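Local coordinates for protein (hdlp (histone deacetylase-like protein)) (Aquifex aeolicus, PDB 1C3P), which binds zinc and, as a bacterial homologue of the histone deacetylases, probably acts as a metal-dependent deacetylase, at residues I220-G225 and K362-T367; L226-F231 and D353-G358; E230-L235 and L276-I281; E249-Q254 and I281-F286; L270-F275 and A303-L308. All blocks are in the same frame, centred on the assembly; numbering follows the deposited sequence.

Contact 1: I220-G225 and K362-T367; sequences IPLPKG and KEVKDT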
# COMPACT_ATOMS: atom_id res chain seq x y z
N ILE A 220 -13.36 -6.73 4.07
CA ILE A 220 -13.94 -6.28 5.33
C ILE A 220 -14.23 -4.77 5.12
O ILE A 220 -13.38 -3.92 5.39
CB ILE A 220 -12.93 -6.47 6.49
CG1 ILE A 220 -12.52 -7.94 6.61
CG2 ILE A 220 -13.52 -5.92 7.78
CD1 ILE A 220 -13.59 -8.89 7.12
N PRO A 221 -15.44 -4.43 4.64
CA PRO A 221 -15.79 -3.03 4.40
C PRO A 221 -16.08 -2.36 5.73
O PRO A 221 -16.81 -2.92 6.54
CB PRO A 221 -17.04 -3.13 3.51
CG PRO A 221 -17.10 -4.61 3.11
CD PRO A 221 -16.61 -5.28 4.35
N LEU A 222 -15.50 -1.18 5.96
CA LEU A 222 -15.67 -0.46 7.21
C LEU A 222 -16.28 0.93 7.03
O LEU A 222 -16.11 1.57 5.99
CB LEU A 222 -14.32 -0.37 7.92
CG LEU A 222 -13.83 -1.79 8.25
CD1 LEU A 222 -12.37 -1.75 8.71
CD2 LEU A 222 -14.72 -2.38 9.33
N PRO A 223 -17.01 1.41 8.05
CA PRO A 223 -17.69 2.72 8.05
C PRO A 223 -16.88 3.99 8.21
O PRO A 223 -15.72 3.96 8.60
CB PRO A 223 -18.70 2.57 9.19
CG PRO A 223 -17.88 1.80 10.20
CD PRO A 223 -17.30 0.69 9.31
N LYS A 224 -17.53 5.10 7.89
CA LYS A 224 -16.92 6.42 8.04
C LYS A 224 -16.66 6.69 9.53
O LYS A 224 -17.38 6.20 10.42
CB LYS A 224 -17.88 7.49 7.52
CG LYS A 224 -18.30 7.31 6.07
CD LYS A 224 -19.30 8.40 5.66
CE LYS A 224 -19.80 8.18 4.22
NZ LYS A 224 -20.76 9.23 3.78
N GLY A 225 -15.65 7.52 9.80
CA GLY A 225 -15.33 7.87 11.17
C GLY A 225 -14.71 6.74 11.98
O GLY A 225 -14.71 6.79 13.20
N LYS A 362 -21.85 -1.24 16.53
CA LYS A 362 -22.56 -2.49 16.22
C LYS A 362 -22.35 -2.89 14.76
O LYS A 362 -22.21 -4.07 14.46
CB LYS A 362 -24.07 -2.34 16.51
CG LYS A 362 -24.41 -2.26 17.98
CD LYS A 362 -23.67 -1.11 18.65
CE LYS A 362 -23.96 0.20 17.94
NZ LYS A 362 -23.05 1.24 18.41
N GLU A 363 -22.35 -1.90 13.87
CA GLU A 363 -22.13 -2.13 12.43
C GLU A 363 -20.88 -2.95 12.18
O GLU A 363 -20.87 -3.89 11.37
CB GLU A 363 -21.86 -0.83 11.69
CG GLU A 363 -22.94 0.16 11.60
CD GLU A 363 -22.42 1.41 10.93
OE1 GLU A 363 -21.84 1.27 9.81
OE2 GLU A 363 -22.57 2.50 11.51
N VAL A 364 -19.81 -2.54 12.84
CA VAL A 364 -18.54 -3.22 12.67
C VAL A 364 -18.63 -4.65 13.20
O VAL A 364 -18.17 -5.59 12.54
CB VAL A 364 -17.40 -2.48 13.36
CG1 VAL A 364 -16.12 -3.27 13.21
CG2 VAL A 364 -17.24 -1.08 12.75
N LYS A 365 -19.22 -4.82 14.37
CA LYS A 365 -19.36 -6.16 14.93
C LYS A 365 -20.19 -7.03 14.00
O LYS A 365 -19.87 -8.20 13.76
CB LYS A 365 -20.00 -6.11 16.33
CG LYS A 365 -19.17 -5.38 17.36
CD LYS A 365 -19.80 -5.47 18.75
CE LYS A 365 -18.95 -4.74 19.78
NZ LYS A 365 -19.50 -4.82 21.17
N ASP A 366 -21.27 -6.46 13.45
CA ASP A 366 -22.11 -7.24 12.55
C ASP A 366 -21.36 -7.67 11.28
O ASP A 366 -21.51 -8.79 10.81
CB ASP A 366 -23.37 -6.45 12.14
CG ASP A 366 -24.29 -6.16 13.32
OD1 ASP A 366 -24.26 -6.92 14.32
OD2 ASP A 366 -25.07 -5.19 13.24
N THR A 367 -20.56 -6.77 10.72
CA THR A 367 -19.81 -7.11 9.50
C THR A 367 -18.89 -8.30 9.76
O THR A 367 -18.85 -9.26 8.98
CB THR A 367 -18.99 -5.90 9.04
OG1 THR A 367 -19.89 -4.87 8.63
CG2 THR A 367 -18.09 -6.28 7.88
O HOH W 1 -18.64 -2.65 8.67
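Leu222 and Val364 mark the closest backbone approach, with their CA atoms 6.8 Å apart, where the end of strand 217-222 and the turn that follows it run past the first turns of helix 362-372. No direct hydrogen bond joins the two segments. Pro223, just past the strand, rests its ring carbons CG and CD on Val364, CD coming 3.9 Å from CG2, with the two side chains crossing at about a right angle. Glu363 slides past this proline in the opposite direction, its chain extended beyond CG, and sets OE1 3.5 Å from Pro223 CB, a van der Waals contact of a carboxylate oxygen with a ring carbon. Strand 217-222 is an outermost strand of the parallel sheet of this arginase-like alpha/beta fold, so the C-terminal helix lies beside the sheet margin; Phe233 of helix 228-245 also touches Val364. Leu222 CD2 meets Val364 CG1 at 4.2 Å. About one turn on along the helix, Thr367 uses both branches. Its methyl CG2, anti to the backbone N (OG1 then at chi1 -66°), lies 4.0 Å from Pro221 CD. A water donates to Pro221 O over 2.8 Å; the same water lies 2.5 Å from Thr367 OG1, a very short distance.

Contact 2: L226-F231 and D353-G358; sequences LNDNEF and DPWRGG
The indole of Trp355 meets Asp228 obliquely at its six-membered ring, CE3 standing 3.4 Å from carboxylate OD2. The guanidinium of Arg356 has Asp353 OD2 over the centre of one face, an ionic contact with no N-H aimed at the oxygen, whose place in the model is less sure; Leu270 O and Glu262 bind its NH1 and NH2. Asp228 grips the backbone of Arg356 twice: its own N donates to Arg356 O (2.9 Å, nearly straight at 172°), and its OD2 accepts from Arg356 N (2.7 Å), which arrives from above the carboxylate plane. Ser271 OG gives OD2 a further partner. Asn227 lays CB 3.5 Å from Arg356 O, and its ND2 bonds to Glu359 O. Chi1 of 63° tucks Asn227 CG between its N and C, and OD1 accepts from Glu230 N at 2.9 Å. Asn227 N in turn donates to Glu230 OE1 at 3.0 Å, completing the capping box that starts helix 228-245, against which the extended loop 353-358 lies.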
# COMPACT_ATOMS: atom_id res chain seq x y z
N LEU A 226 -14.17 5.73 11.30
CA LEU A 226 -13.58 4.57 11.97
C LEU A 226 -12.52 4.99 13.01
O LEU A 226 -11.65 5.80 12.71
CB LEU A 226 -12.90 3.67 10.95
CG LEU A 226 -12.58 2.27 11.48
CD1 LEU A 226 -13.89 1.50 11.53
CD2 LEU A 226 -11.59 1.55 10.56
N ASN A 227 -12.58 4.42 14.21
CA ASN A 227 -11.57 4.76 15.22
C ASN A 227 -10.59 3.60 15.38
O ASN A 227 -10.77 2.54 14.77
CB ASN A 227 -12.21 5.14 16.57
CG ASN A 227 -12.99 4.01 17.22
OD1 ASN A 227 -12.50 2.88 17.32
ND2 ASN A 227 -14.20 4.32 17.68
N ASP A 228 -9.56 3.81 16.19
CA ASP A 228 -8.53 2.80 16.38
C ASP A 228 -9.01 1.45 16.87
O ASP A 228 -8.54 0.42 16.40
CB ASP A 228 -7.44 3.31 17.34
CG ASP A 228 -6.63 4.42 16.74
OD1 ASP A 228 -6.68 4.59 15.50
OD2 ASP A 228 -5.91 5.11 17.51
N ASN A 229 -9.92 1.45 17.84
CA ASN A 229 -10.43 0.21 18.39
C ASN A 229 -11.21 -0.57 17.35
O ASN A 229 -11.10 -1.80 17.27
CB ASN A 229 -11.29 0.51 19.61
CG ASN A 229 -10.46 0.96 20.78
OD1 ASN A 229 -9.75 0.16 21.39
ND2 ASN A 229 -10.49 2.26 21.09
N GLU A 230 -11.95 0.15 16.52
CA GLU A 230 -12.73 -0.51 15.48
C GLU A 230 -11.82 -1.13 14.42
O GLU A 230 -12.05 -2.25 13.97
CB GLU A 230 -13.70 0.47 14.84
CG GLU A 230 -14.70 1.05 15.85
CD GLU A 230 -15.63 2.05 15.22
OE1 GLU A 230 -15.13 2.89 14.44
OE2 GLU A 230 -16.84 2.02 15.52
N PHE A 231 -10.78 -0.41 14.02
CA PHE A 231 -9.86 -0.94 13.02
C PHE A 231 -9.18 -2.21 13.55
O PHE A 231 -9.20 -3.25 12.90
CB PHE A 231 -8.80 0.11 12.66
CG PHE A 231 -7.91 -0.30 11.51
CD1 PHE A 231 -8.42 -0.41 10.22
CD2 PHE A 231 -6.56 -0.56 11.71
CE1 PHE A 231 -7.61 -0.78 9.15
CE2 PHE A 231 -5.73 -0.93 10.65
CZ PHE A 231 -6.26 -1.04 9.36
N ASP A 353 1.49 9.92 17.32
CA ASP A 353 0.35 10.70 17.78
C ASP A 353 -0.35 9.93 18.89
O ASP A 353 -0.09 8.75 19.10
CB ASP A 353 -0.62 11.08 16.64
CG ASP A 353 -0.93 9.93 15.72
OD1 ASP A 353 -0.14 9.68 14.79
OD2 ASP A 353 -1.98 9.29 15.91
N PRO A 354 -1.20 10.61 19.67
CA PRO A 354 -1.92 9.94 20.76
C PRO A 354 -2.92 8.95 20.18
O PRO A 354 -3.32 9.07 19.03
CB PRO A 354 -2.64 11.11 21.44
CG PRO A 354 -2.95 12.00 20.26
CD PRO A 354 -1.56 12.04 19.63
N TRP A 355 -3.30 7.96 20.97
CA TRP A 355 -4.29 7.02 20.48
C TRP A 355 -5.55 7.77 20.12
O TRP A 355 -5.81 8.85 20.65
CB TRP A 355 -4.60 5.96 21.53
CG TRP A 355 -3.59 4.89 21.54
CD1 TRP A 355 -2.38 4.89 22.17
CD2 TRP A 355 -3.65 3.68 20.79
NE1 TRP A 355 -1.68 3.75 21.85
CE2 TRP A 355 -2.44 2.99 21.00
CE3 TRP A 355 -4.62 3.11 19.95
CZ2 TRP A 355 -2.17 1.75 20.41
CZ3 TRP A 355 -4.35 1.89 19.36
CH2 TRP A 355 -3.13 1.22 19.59
N ARG A 356 -6.33 7.19 19.21
CA ARG A 356 -7.59 7.77 18.76
C ARG A 356 -8.62 6.66 18.75
O ARG A 356 -9.13 6.26 17.71
CB ARG A 356 -7.41 8.37 17.35
CG ARG A 356 -6.41 9.51 17.32
CD ARG A 356 -5.94 9.90 15.93
NE ARG A 356 -4.99 11.00 16.02
CZ ARG A 356 -4.24 11.44 15.02
NH1 ARG A 356 -4.33 10.87 13.82
NH2 ARG A 356 -3.40 12.46 15.21
N GLY A 357 -8.93 6.15 19.94
CA GLY A 357 -9.88 5.06 20.04
C GLY A 357 -11.31 5.46 20.32
O GLY A 357 -11.70 6.62 20.16
N GLY A 358 -12.09 4.48 20.76
CA GLY A 358 -13.48 4.72 21.06
C GLY A 358 -14.20 3.39 21.15
O GLY A 358 -13.56 2.34 21.23

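Contact 3: E230-L235 and L276-I281; sequences EFLFAL and LKAFNI
Leu232 and Ala278 stand where two neighbouring helices of the alpha/beta fold, 228-245 and 272-286, run side by side; over these segments their axes approach to 10.3 Å and are nearly parallel, 11° apart in direction. No hydrogen bond crosses, and the interface is built from van der Waals contacts, mostly apolar. The first kind is methyl to methyl. Leu232 CG sits anti to the carbonyl carbon (chi1 -61°), and its CD2 branch touches Ile281 CD1 at 3.7 Å, the two side chains crossing obliquely; the same CD2 is 3.9 Å from Ala278 CB. Leu235 CD1 packs on Ala278 CB at 3.7 Å and more loosely on Ile281 CG2, 4.1 Å away. The second kind involves the ring of Phe231, whose CE2 edge points at the Ala278 methyl, with CB near the ring plane at 3.8 Å. The Ala278 methyl is thus flanked by Phe231, Leu232 and Leu235. On the sheet side, Phe231 and Leu235 also touch Leu190 of strand 185-192, while the exposed Lys277 touches Trp355. The third kind is methyl to backbone: Leu232 CD2 comes 3.8 Å from Ala278 N, and Leu235 CD1 sits 3.6 Å from Ala278 O.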
# COMPACT_ATOMS: atom_id res chain seq x y z
N GLU A 230 -11.95 0.15 16.52
CA GLU A 230 -12.73 -0.51 15.48
C GLU A 230 -11.82 -1.13 14.42
O GLU A 230 -12.05 -2.25 13.97
CB GLU A 230 -13.70 0.47 14.84
CG GLU A 230 -14.70 1.05 15.85
CD GLU A 230 -15.63 2.05 15.22
OE1 GLU A 230 -15.13 2.89 14.44
OE2 GLU A 230 -16.84 2.02 15.52
N PHE A 231 -10.78 -0.41 14.02
CA PHE A 231 -9.86 -0.94 13.02
C PHE A 231 -9.18 -2.21 13.55
O PHE A 231 -9.20 -3.25 12.90
CB PHE A 231 -8.80 0.11 12.66
CG PHE A 231 -7.91 -0.30 11.51
CD1 PHE A 231 -8.42 -0.41 10.22
CD2 PHE A 231 -6.56 -0.56 11.71
CE1 PHE A 231 -7.61 -0.78 9.15
CE2 PHE A 231 -5.73 -0.93 10.65
CZ PHE A 231 -6.26 -1.04 9.36
N LEU A 232 -8.59 -2.13 14.74
CA LEU A 232 -7.90 -3.29 15.30
C LEU A 232 -8.83 -4.46 15.60
O LEU A 232 -8.44 -5.60 15.46
CB LEU A 232 -7.11 -2.89 16.55
CG LEU A 232 -6.03 -1.84 16.27
CD1 LEU A 232 -5.47 -1.35 17.60
CD2 LEU A 232 -4.92 -2.39 15.39
N PHE A 233 -10.05 -4.17 16.04
CA PHE A 233 -11.03 -5.22 16.28
C PHE A 233 -11.24 -5.99 14.98
O PHE A 233 -11.19 -7.22 14.93
CB PHE A 233 -12.38 -4.60 16.68
CG PHE A 233 -13.52 -5.58 16.71
CD1 PHE A 233 -13.79 -6.33 17.85
CD2 PHE A 233 -14.36 -5.72 15.61
CE1 PHE A 233 -14.88 -7.20 17.91
CE2 PHE A 233 -15.46 -6.59 15.64
CZ PHE A 233 -15.72 -7.33 16.79
N ALA A 234 -11.51 -5.23 13.91
CA ALA A 234 -11.76 -5.81 12.60
C ALA A 234 -10.57 -6.63 12.12
O ALA A 234 -10.73 -7.71 11.54
CB ALA A 234 -12.08 -4.67 11.58
N LEU A 235 -9.38 -6.10 12.34
CA LEU A 235 -8.16 -6.78 11.91
C LEU A 235 -7.98 -8.13 12.62
O LEU A 235 -7.77 -9.16 11.99
CB LEU A 235 -6.95 -5.89 12.22
CG LEU A 235 -5.75 -5.87 11.27
CD1 LEU A 235 -4.49 -5.70 12.12
CD2 LEU A 235 -5.68 -7.14 10.42
N LEU A 276 0.70 1.23 13.64
CA LEU A 276 1.86 0.45 14.04
C LEU A 276 1.41 -0.84 14.73
O LEU A 276 1.94 -1.92 14.46
CB LEU A 276 2.74 1.31 14.97
CG LEU A 276 4.14 0.80 15.36
CD1 LEU A 276 4.75 1.75 16.39
CD2 LEU A 276 4.07 -0.58 15.94
N LYS A 277 0.43 -0.75 15.63
CA LYS A 277 -0.04 -1.97 16.28
C LYS A 277 -0.64 -2.96 15.31
O LYS A 277 -0.51 -4.17 15.49
CB LYS A 277 -1.07 -1.66 17.37
CG LYS A 277 -0.47 -1.17 18.65
CD LYS A 277 -1.42 -1.44 19.80
CE LYS A 277 -1.69 -2.93 19.95
NZ LYS A 277 -2.58 -3.22 21.10
N ALA A 278 -1.31 -2.45 14.28
CA ALA A 278 -1.93 -3.32 13.27
C ALA A 278 -0.83 -4.16 12.61
O ALA A 278 -0.96 -5.38 12.42
CB ALA A 278 -2.66 -2.46 12.21
N PHE A 279 0.25 -3.49 12.26
CA PHE A 279 1.40 -4.13 11.63
C PHE A 279 1.93 -5.27 12.52
O PHE A 279 2.20 -6.38 12.06
CB PHE A 279 2.49 -3.08 11.41
CG PHE A 279 3.80 -3.64 10.95
CD1 PHE A 279 3.93 -4.20 9.67
CD2 PHE A 279 4.92 -3.59 11.77
CE1 PHE A 279 5.17 -4.69 9.23
CE2 PHE A 279 6.16 -4.07 11.33
CZ PHE A 279 6.28 -4.62 10.06
N ASN A 280 2.08 -4.97 13.81
CA ASN A 280 2.59 -5.96 14.74
C ASN A 280 1.62 -7.10 15.03
O ASN A 280 2.03 -8.22 15.30
CB ASN A 280 3.04 -5.29 16.04
CG ASN A 280 4.27 -4.42 15.82
OD1 ASN A 280 5.16 -4.77 15.05
ND2 ASN A 280 4.34 -3.30 16.53
N ILE A 281 0.32 -6.81 14.95
CA ILE A 281 -0.69 -7.83 15.14
C ILE A 281 -0.60 -8.86 14.00
O ILE A 281 -0.77 -10.06 14.22
CB ILE A 281 -2.11 -7.24 15.14
CG1 ILE A 281 -2.34 -6.44 16.42
CG2 ILE A 281 -3.13 -8.34 15.01
CD1 ILE A 281 -3.71 -5.76 16.47

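Contact 4: E249-Q254 and I281-F286; sequences EVYLLQ and IVREVF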
# COMPACT_ATOMS: atom_id res chain seq x y z
N GLU A 249 2.21 -20.18 3.12
CA GLU A 249 3.60 -20.62 3.04
C GLU A 249 4.38 -19.32 3.12
O GLU A 249 5.53 -19.28 3.54
CB GLU A 249 3.91 -21.28 1.69
CG GLU A 249 3.18 -22.59 1.43
CD GLU A 249 3.56 -23.20 0.11
OE1 GLU A 249 3.45 -22.51 -0.92
OE2 GLU A 249 3.97 -24.39 0.09
N VAL A 250 3.71 -18.25 2.70
CA VAL A 250 4.32 -16.94 2.71
C VAL A 250 3.23 -15.89 2.54
O VAL A 250 2.20 -16.18 1.94
CB VAL A 250 5.36 -16.79 1.55
CG1 VAL A 250 4.69 -16.98 0.20
CG2 VAL A 250 6.01 -15.44 1.63
N TYR A 251 3.44 -14.70 3.09
CA TYR A 251 2.44 -13.64 2.95
C TYR A 251 3.08 -12.28 2.67
O TYR A 251 4.25 -12.05 2.99
CB TYR A 251 1.58 -13.56 4.23
CG TYR A 251 2.18 -12.75 5.38
CD1 TYR A 251 2.00 -11.37 5.45
CD2 TYR A 251 2.94 -13.37 6.38
CE1 TYR A 251 2.56 -10.63 6.48
CE2 TYR A 251 3.51 -12.63 7.43
CZ TYR A 251 3.32 -11.26 7.46
OH TYR A 251 3.88 -10.49 8.45
N LEU A 252 2.31 -11.40 2.03
CA LEU A 252 2.74 -10.03 1.75
C LEU A 252 1.70 -9.14 2.42
O LEU A 252 0.51 -9.49 2.46
CB LEU A 252 2.78 -9.72 0.24
CG LEU A 252 3.70 -10.60 -0.59
CD1 LEU A 252 2.95 -11.86 -0.98
CD2 LEU A 252 4.11 -9.86 -1.85
N LEU A 253 2.16 -8.02 2.93
CA LEU A 253 1.31 -7.06 3.65
C LEU A 253 1.52 -5.68 3.07
O LEU A 253 2.66 -5.23 2.93
CB LEU A 253 1.74 -7.06 5.13
CG LEU A 253 1.25 -5.98 6.09
CD1 LEU A 253 -0.26 -6.12 6.25
CD2 LEU A 253 1.95 -6.14 7.46
N GLN A 254 0.43 -4.99 2.73
CA GLN A 254 0.55 -3.65 2.16
C GLN A 254 0.10 -2.69 3.25
O GLN A 254 -0.92 -2.89 3.94
CB GLN A 254 -0.27 -3.53 0.84
CG GLN A 254 -1.66 -2.95 0.94
CD GLN A 254 -1.72 -1.48 0.54
OE1 GLN A 254 -1.60 -1.11 -0.64
NE2 GLN A 254 -1.89 -0.62 1.54
N ILE A 281 0.32 -6.81 14.95
CA ILE A 281 -0.69 -7.83 15.14
C ILE A 281 -0.60 -8.86 14.00
O ILE A 281 -0.77 -10.06 14.22
CB ILE A 281 -2.11 -7.24 15.14
CG1 ILE A 281 -2.34 -6.44 16.42
CG2 ILE A 281 -3.13 -8.34 15.01
CD1 ILE A 281 -3.71 -5.76 16.47
N VAL A 282 -0.34 -8.38 12.79
CA VAL A 282 -0.24 -9.29 11.65
C VAL A 282 0.96 -10.20 11.85
O VAL A 282 0.89 -11.42 11.64
CB VAL A 282 -0.10 -8.53 10.31
CG1 VAL A 282 0.29 -9.51 9.20
CG2 VAL A 282 -1.43 -7.87 9.94
N ARG A 283 2.07 -9.61 12.28
CA ARG A 283 3.28 -10.39 12.50
C ARG A 283 3.12 -11.42 13.62
O ARG A 283 3.72 -12.49 13.57
CB ARG A 283 4.44 -9.45 12.81
CG ARG A 283 4.81 -8.54 11.64
CD ARG A 283 5.75 -7.45 12.08
NE ARG A 283 7.08 -7.96 12.41
CZ ARG A 283 7.91 -7.37 13.26
NH1 ARG A 283 7.55 -6.24 13.88
NH2 ARG A 283 9.10 -7.89 13.49
N GLU A 284 2.33 -11.09 14.63
CA GLU A 284 2.13 -12.04 15.73
C GLU A 284 1.30 -13.22 15.27
O GLU A 284 1.43 -14.32 15.79
CB GLU A 284 1.41 -11.39 16.91
CG GLU A 284 2.15 -10.22 17.50
CD GLU A 284 1.36 -9.57 18.60
OE1 GLU A 284 0.22 -9.13 18.33
OE2 GLU A 284 1.87 -9.49 19.74
N VAL A 285 0.44 -12.98 14.29
CA VAL A 285 -0.42 -14.05 13.79
C VAL A 285 0.28 -14.88 12.73
O VAL A 285 0.23 -16.10 12.76
CB VAL A 285 -1.74 -13.50 13.18
CG1 VAL A 285 -2.58 -14.64 12.64
CG2 VAL A 285 -2.54 -12.74 14.25
N PHE A 286 0.95 -14.22 11.78
CA PHE A 286 1.61 -14.96 10.72
C PHE A 286 3.13 -14.94 10.65
O PHE A 286 3.72 -15.50 9.72
CB PHE A 286 1.03 -14.54 9.37
CG PHE A 286 -0.40 -14.93 9.17
CD1 PHE A 286 -1.42 -13.99 9.24
CD2 PHE A 286 -0.74 -16.27 8.94
CE1 PHE A 286 -2.75 -14.36 9.09
CE2 PHE A 286 -2.07 -16.66 8.79
CZ PHE A 286 -3.08 -15.71 8.87
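Tyr251 carries most of the contact, reaching from strand 250-254 to Val282, Arg283 and Phe286 on the helix that returns along it; the two segments run 174° apart in direction, with axes 10.9 Å from each other. Its CG lies between the backbone N and the carbonyl carbon (chi1 83°). Two rim carbons of the ring touch the helix: CE1 meets Val282 CG1 at 3.7 Å, and CE2 meets Phe286 CB at the same distance, both obliquely. The hydroxyl passes Arg283 CG at 3.9 Å and bonds to Gly287 O, just past the helix, and weakly to Tyr291 OH. An alanine here would probably open a gap beside Val282 and Phe286 and leave Gly287 O without its hydroxyl partner. Two residues on, Leu253 again faces the helix, setting CD2 4.1 Å from Val282 CG1, so one valine methyl is shared by two strand residues; Leu253 CB also lies in plane at the edge of the Tyr251 ring. Strand 250-254, helix 272-286 and strand 290-292 form a beta-alpha-beta unit. The chemistry implies a mainly apolar interface in which the hydroxyl of Tyr251 ties the strand to the residue that follows the helix, while Arg283 pairs with Glu288 and Glu312.

Contact 5: L270-F275 and A303-L308; sequences LSNVAF and ARAWTL
Asn272 and Arg304 meet at the start of helix 272-286, side chains crossing at about a right angle. Asn272 CG is anti to the carbonyl carbon (chi1 -68°). Its OD1 lies over one face of the guanidinium, offset toward the rim, with the amide and guanidinium planes 62° apart; the 3.2 Å from OD1 to Arg304 NH2 has too poor an angle to be a hydrogen bond. Arg304 bends at chi3, and its NH1 bonds to Thr350 O. A water near Asn272 ND2 and Arg304 NH2 makes at most a weak and doubtful link. Nearer the backbone, Asn272 CB touches Leu308 CD1 at 3.5 Å. An alanine in its place would keep the CB contact with Leu308 but is likely to leave the guanidinium face without the amide oxygen over it. Ser271 is the N-cap of this helix, its OG accepting from Ala274 N and also bonding to Asp228. Phe275 CG is anti to the backbone N (chi1 174°), and the edge of its ring meets helix 299-314: CE2 is 3.9 Å from Ala305 O, near the ring plane, CD2 touches Ala305 CB at 3.9 Å, and CZ approaches Trp306 CD1. Trp306 NE1 bonds to Leu255 O. Phe275 lies about 7 Å, side chain to side chain, from the zinc ligand Asp258. The chemistry implies apolar edge packing by Phe275 beside an amide oxygen that covers a guanidinium without bonding to it, Arg304 being held instead by Thr350 O.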
# COMPACT_ATOMS: atom_id res chain seq x y z
N LEU A 270 -7.78 7.11 12.04
CA LEU A 270 -6.85 6.38 12.88
C LEU A 270 -5.61 7.17 13.31
O LEU A 270 -5.29 8.23 12.73
CB LEU A 270 -6.38 5.12 12.15
CG LEU A 270 -7.43 4.17 11.56
CD1 LEU A 270 -6.71 2.89 11.18
CD2 LEU A 270 -8.55 3.87 12.57
N SER A 271 -4.93 6.64 14.32
CA SER A 271 -3.68 7.20 14.85
C SER A 271 -2.53 6.39 14.26
O SER A 271 -2.74 5.23 13.87
CB SER A 271 -3.63 7.05 16.37
OG SER A 271 -3.49 5.69 16.75
N ASN A 272 -1.32 6.97 14.21
CA ASN A 272 -0.12 6.28 13.68
C ASN A 272 0.22 5.11 14.57
O ASN A 272 0.83 4.14 14.12
CB ASN A 272 1.15 7.13 13.74
CG ASN A 272 1.14 8.30 12.84
OD1 ASN A 272 2.03 9.16 12.94
ND2 ASN A 272 0.17 8.36 11.93
N VAL A 273 -0.10 5.25 15.85
CA VAL A 273 0.20 4.19 16.81
C VAL A 273 -0.69 2.97 16.63
O VAL A 273 -0.26 1.85 16.85
CB VAL A 273 0.11 4.73 18.25
CG1 VAL A 273 0.26 3.60 19.24
CG2 VAL A 273 1.25 5.73 18.47
N ALA A 274 -1.93 3.18 16.21
CA ALA A 274 -2.80 2.04 15.95
C ALA A 274 -2.32 1.39 14.63
O ALA A 274 -2.40 0.17 14.46
CB ALA A 274 -4.26 2.50 15.83
N PHE A 275 -1.82 2.23 13.71
CA PHE A 275 -1.30 1.76 12.42
C PHE A 275 -0.14 0.81 12.71
O PHE A 275 -0.03 -0.27 12.13
CB PHE A 275 -0.82 2.97 11.60
CG PHE A 275 -0.14 2.62 10.30
CD1 PHE A 275 -0.86 2.14 9.22
CD2 PHE A 275 1.22 2.83 10.16
CE1 PHE A 275 -0.23 1.88 8.00
CE2 PHE A 275 1.87 2.58 8.96
CZ PHE A 275 1.15 2.10 7.87
N ALA A 303 5.17 10.28 6.22
CA ALA A 303 6.53 10.23 6.76
C ALA A 303 6.63 9.71 8.18
O ALA A 303 7.48 8.86 8.47
CB ALA A 303 7.17 11.61 6.67
N ARG A 304 5.79 10.20 9.08
CA ARG A 304 5.89 9.75 10.45
C ARG A 304 5.44 8.30 10.62
O ARG A 304 6.07 7.54 11.36
CB ARG A 304 5.06 10.65 11.39
CG ARG A 304 5.49 12.13 11.48
CD ARG A 304 4.71 12.84 12.61
NE ARG A 304 3.30 12.53 12.53
CZ ARG A 304 2.44 12.55 13.54
NH1 ARG A 304 2.83 12.88 14.77
NH2 ARG A 304 1.18 12.22 13.32
N ALA A 305 4.37 7.92 9.94
CA ALA A 305 3.85 6.56 10.08
C ALA A 305 4.79 5.50 9.55
O ALA A 305 5.02 4.49 10.21
CB ALA A 305 2.45 6.45 9.40
N TRP A 306 5.33 5.69 8.35
CA TRP A 306 6.25 4.70 7.84
C TRP A 306 7.52 4.71 8.66
O TRP A 306 8.22 3.70 8.74
CB TRP A 306 6.57 4.92 6.36
CG TRP A 306 5.49 4.37 5.45
CD1 TRP A 306 4.55 3.44 5.77
CD2 TRP A 306 5.30 4.67 4.07
NE1 TRP A 306 3.78 3.14 4.67
CE2 TRP A 306 4.23 3.88 3.61
CE3 TRP A 306 5.94 5.53 3.16
CZ2 TRP A 306 3.77 3.92 2.29
CZ3 TRP A 306 5.49 5.58 1.85
CH2 TRP A 306 4.42 4.78 1.42
N THR A 307 7.83 5.84 9.27
CA THR A 307 9.03 5.89 10.11
C THR A 307 8.80 4.94 11.28
O THR A 307 9.72 4.22 11.67
CB THR A 307 9.33 7.34 10.57
OG1 THR A 307 9.84 8.08 9.45
CG2 THR A 307 10.37 7.36 11.69
N LEU A 308 7.59 4.92 11.84
CA LEU A 308 7.31 3.99 12.94
C LEU A 308 7.53 2.55 12.47
O LEU A 308 8.09 1.71 13.19
CB LEU A 308 5.86 4.15 13.45
CG LEU A 308 5.51 5.47 14.14
CD1 LEU A 308 4.07 5.43 14.69
CD2 LEU A 308 6.51 5.70 15.28
O HOH W 2 -0.82 10.62 11.60

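In the fold
From the N terminus, strand 217-222 brings the chain to contact 1, whose second half comes only at 362-367, so it closes the longest loop, with the other four contacts inside it. Contact 2 runs from 226-231 to 353-358 and encloses contacts 4 and 5; contact 3 starts from the same stretch as contact 2 and ends at 276-281. Contact 1 ties helix 362-372 to the edge strand, contact 2 the loop before that helix to the start of helix 228-245. Contacts 3, 4 and 5 cross one another and share helix 272-286, joining it to helix 228-245, strand 250-254 and helix 299-314. Ser271 and Asn272 of contact 5 reach Asp228 and Asp353 of contact 2, respectively.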